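Maternal protein tudor (Drosophila melanogaster, PDB 3NTK) recognises methylated arginines of the Piwi protein Aubergine through its last extended Tudor domain, and is required for germ cell formation. Local coordinates at residues 120-125 against 161-166. Sequence-based numbering, arbitrary orientation.
Sequences KCDAAL and NISEKL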
ATOM      1  N   LYS A 120     -16.590  -2.095  18.938  1.00 27.77           N
ATOM      2  CA  LYS A 120     -15.712  -3.215  19.232  1.00 29.27           C
ATOM      3  C   LYS A 120     -16.066  -4.359  18.280  1.00 27.69           C
ATOM      4  O   LYS A 120     -15.187  -5.011  17.719  1.00 26.35           O
ATOM      5  CB  LYS A 120     -15.919  -3.643  20.685  1.00 33.29           C
ATOM      6  CG  LYS A 120     -14.852  -4.557  21.251  1.00 39.37           C
ATOM      7  CD  LYS A 120     -15.024  -4.678  22.762  1.00 42.44           C
ATOM      8  CE  LYS A 120     -13.848  -5.397  23.402  1.00 45.70           C
ATOM      9  NZ  LYS A 120     -13.932  -5.366  24.892  1.00 47.47           N
ATOM     10  N   CYS A 121     -17.366  -4.582  18.098  1.00 28.28           N
ATOM     11  CA  CYS A 121     -17.860  -5.629  17.205  1.00 27.78           C
ATOM     12  C   CYS A 121     -17.475  -5.311  15.763  1.00 26.90           C
ATOM     13  O   CYS A 121     -16.994  -6.183  15.035  1.00 26.21           O
ATOM     14  CB  CYS A 121     -19.383  -5.741  17.321  1.00 30.17           C
ATOM     15  SG  CYS A 121     -20.187  -7.022  16.290  1.00 36.43           S
ATOM     16  N   ASP A 122     -17.683  -4.063  15.347  1.00 26.91           N
ATOM     17  CA  ASP A 122     -17.332  -3.662  13.984  1.00 28.33           C
ATOM     18  C   ASP A 122     -15.871  -3.978  13.700  1.00 26.79           C
ATOM     19  O   ASP A 122     -15.542  -4.587  12.685  1.00 25.69           O
ATOM     20  CB  ASP A 122     -17.546  -2.159  13.764  1.00 30.35           C
ATOM     21  CG  ASP A 122     -19.005  -1.758  13.786  1.00 32.12           C
ATOM     22  OD1 ASP A 122     -19.854  -2.580  13.393  1.00 34.05           O
ATOM     23  OD2 ASP A 122     -19.298  -0.607  14.179  1.00 33.44           O
ATOM     24  N   ALA A 123     -14.996  -3.550  14.607  1.00 26.60           N
ATOM     25  CA  ALA A 123     -13.564  -3.763  14.453  1.00 27.12           C
ATOM     26  C   ALA A 123     -13.201  -5.222  14.208  1.00 28.19           C
ATOM     27  O   ALA A 123     -12.373  -5.534  13.341  1.00 27.18           O
ATOM     28  CB  ALA A 123     -12.827  -3.243  15.686  1.00 27.63           C
ATOM     29  N   ALA A 124     -13.821  -6.117  14.968  1.00 28.02           N
ATOM     30  CA  ALA A 124     -13.544  -7.546  14.843  1.00 28.67           C
ATOM     31  C   ALA A 124     -14.070  -8.164  13.553  1.00 28.67           C
ATOM     32  O   ALA A 124     -13.459  -9.081  13.006  1.00 31.24           O
ATOM     33  CB  ALA A 124     -14.120  -8.298  16.056  1.00 28.24           C
ATOM     34  N   LEU A 125     -15.196  -7.654  13.068  1.00 27.92           N
ATOM     35  CA  LEU A 125     -15.825  -8.165  11.852  1.00 28.15           C
ATOM     36  C   LEU A 125     -15.245  -7.567  10.569  1.00 28.24           C
ATOM     37  O   LEU A 125     -15.348  -8.160   9.491  1.00 25.93           O
ATOM     38  CB  LEU A 125     -17.327  -7.867  11.895  1.00 31.45           C
ATOM     39  CG  LEU A 125     -18.332  -8.897  11.367  1.00 35.48           C
ATOM     40  CD1 LEU A 125     -19.636  -8.174  11.075  1.00 36.19           C
ATOM     41  CD2 LEU A 125     -17.821  -9.579  10.114  1.00 37.92           C
ATOM     42  N   ASN A 161     -21.458   4.876   5.697  1.00 31.52           N
ATOM     43  CA  ASN A 161     -20.521   4.607   6.788  1.00 31.98           C
ATOM     44  C   ASN A 161     -20.394   3.095   6.939  1.00 31.50           C
ATOM     45  O   ASN A 161     -21.399   2.386   7.018  1.00 29.91           O
ATOM     46  CB  ASN A 161     -21.018   5.229   8.094  1.00 36.23           C
ATOM     47  CG  ASN A 161     -20.673   6.701   8.209  1.00 41.23           C
ATOM     48  OD1 ASN A 161     -19.500   7.070   8.281  1.00 44.73           O
ATOM     49  ND2 ASN A 161     -21.694   7.549   8.230  1.00 44.36           N
ATOM     50  N   ILE A 162     -19.155   2.608   6.970  1.00 28.22           N
ATOM     51  CA  ILE A 162     -18.886   1.181   7.072  1.00 29.27           C
ATOM     52  C   ILE A 162     -19.700   0.464   8.154  1.00 30.36           C
ATOM     53  O   ILE A 162     -20.201  -0.638   7.928  1.00 29.59           O
ATOM     54  CB  ILE A 162     -17.370   0.927   7.294  1.00 29.39           C
ATOM     55  CG1 ILE A 162     -17.063  -0.568   7.196  1.00 29.76           C
ATOM     56  CG2 ILE A 162     -16.938   1.490   8.631  1.00 28.72           C
ATOM     57  CD1 ILE A 162     -17.287  -1.146   5.813  1.00 30.45           C
ATOM     58  N   SER A 163     -19.845   1.093   9.314  1.00 31.23           N
ATOM     59  CA  SER A 163     -20.598   0.498  10.415  1.00 34.52           C
ATOM     60  C   SER A 163     -22.027   0.133  10.003  1.00 36.50           C
ATOM     61  O   SER A 163     -22.619  -0.801  10.546  1.00 36.67           O
ATOM     62  CB  SER A 163     -20.631   1.460  11.605  1.00 34.57           C
ATOM     63  OG  SER A 163     -21.382   0.924  12.678  1.00 40.78           O
ATOM     64  N   GLU A 164     -22.577   0.868   9.042  1.00 35.64           N
ATOM     65  CA  GLU A 164     -23.930   0.597   8.574  1.00 38.41           C
ATOM     66  C   GLU A 164     -23.985  -0.645   7.691  1.00 36.85           C
ATOM     67  O   GLU A 164     -24.993  -1.346   7.667  1.00 37.75           O
ATOM     68  CB  GLU A 164     -24.477   1.792   7.790  1.00 40.89           C
ATOM     69  CG  GLU A 164     -25.894   1.583   7.284  1.00 47.69           C
ATOM     70  CD  GLU A 164     -26.388   2.732   6.426  1.00 50.06           C
ATOM     71  OE1 GLU A 164     -26.317   3.892   6.889  1.00 52.29           O
ATOM     72  OE2 GLU A 164     -26.848   2.472   5.292  1.00 52.09           O
ATOM     73  N   LYS A 165     -22.900  -0.919   6.971  1.00 35.82           N
ATOM     74  CA  LYS A 165     -22.854  -2.077   6.084  1.00 35.04           C
ATOM     75  C   LYS A 165     -22.463  -3.361   6.810  1.00 35.18           C
ATOM     76  O   LYS A 165     -22.560  -4.450   6.246  1.00 33.92           O
ATOM     77  CB  LYS A 165     -21.886  -1.816   4.927  1.00 35.64           C
ATOM     78  CG  LYS A 165     -22.080  -0.460   4.268  1.00 37.57           C
ATOM     79  CD  LYS A 165     -23.480  -0.282   3.699  1.00 39.76           C
ATOM     80  CE  LYS A 165     -23.695  -1.135   2.465  1.00 41.72           C
ATOM     81  NZ  LYS A 165     -24.953  -0.752   1.764  1.00 43.11           N
ATOM     82  N   LEU A 166     -22.005  -3.231   8.052  1.00 34.89           N
ATOM     83  CA  LEU A 166     -21.634  -4.394   8.853  1.00 35.04           C
ATOM     84  C   LEU A 166     -22.911  -4.832   9.564  1.00 36.98           C
ATOM     85  O   LEU A 166     -23.142  -4.496  10.720  1.00 35.65           O
ATOM     86  CB  LEU A 166     -20.554  -4.023   9.872  1.00 32.90           C
ATOM     87  CG  LEU A 166     -19.211  -3.570   9.289  1.00 31.15           C
ATOM     88  CD1 LEU A 166     -18.265  -3.186  10.416  1.00 32.89           C
ATOM     89  CD2 LEU A 166     -18.610  -4.688   8.445  1.00 32.40           C
TER
HETATM   90  O   HOH W   1     -22.318  -1.907  13.323  1.00 43.52           O
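Asp122, in the first turn of helix 120-131, meets Ser163 of the short helix 162-165 directly through OD2 and, by way of a water, through OD1. The direct polar link is a hydrogen bond from Ser163 OG to Asp122 OD2, 3.0 Å long; the hydroxyl sits 35° out of the carboxylate plane, so it approaches from above. Ser163 places OG there by turning it away from its own backbone N (chi1 179°). OD2 also accepts from the backbone N of Ser119, just before the helix, the N3-to-N-cap half of a capping box, and is thus gripped twice. The water lies 2.6 Å from Asp122 OD1 and 3.0 Å from Ser163 O, placed to bridge them, though it need not donate to both at once.

Van der Waals contacts follow. Leu166 crosses the aspartate at a slant, with CD1 3.6 Å from Asp122 CB, an apolar contact, and 3.4 Å from Asp122 OD1. One turn further along the helix, Leu125 CD1 approaches Leu166 CB more loosely, at 4.4 Å. Leu126 and Phe129 of the same helix also touch Leu166, extending the apolar surface.

Replacing Asp122 by an alanine removes the carboxylate, and Ser163 OG and Ser119 N would probably lose their shared acceptor and the water one of its neighbours. Next to the Cys121–Cys169 disulfide, the contact joins helix 120-131 to the C-terminal segment of the extended Tudor domain. With Leu166 CD1 against it, two donors on OD2 and a water at OD1 would be expected to favour the charged form of this buried carboxylate and to fix its rotation.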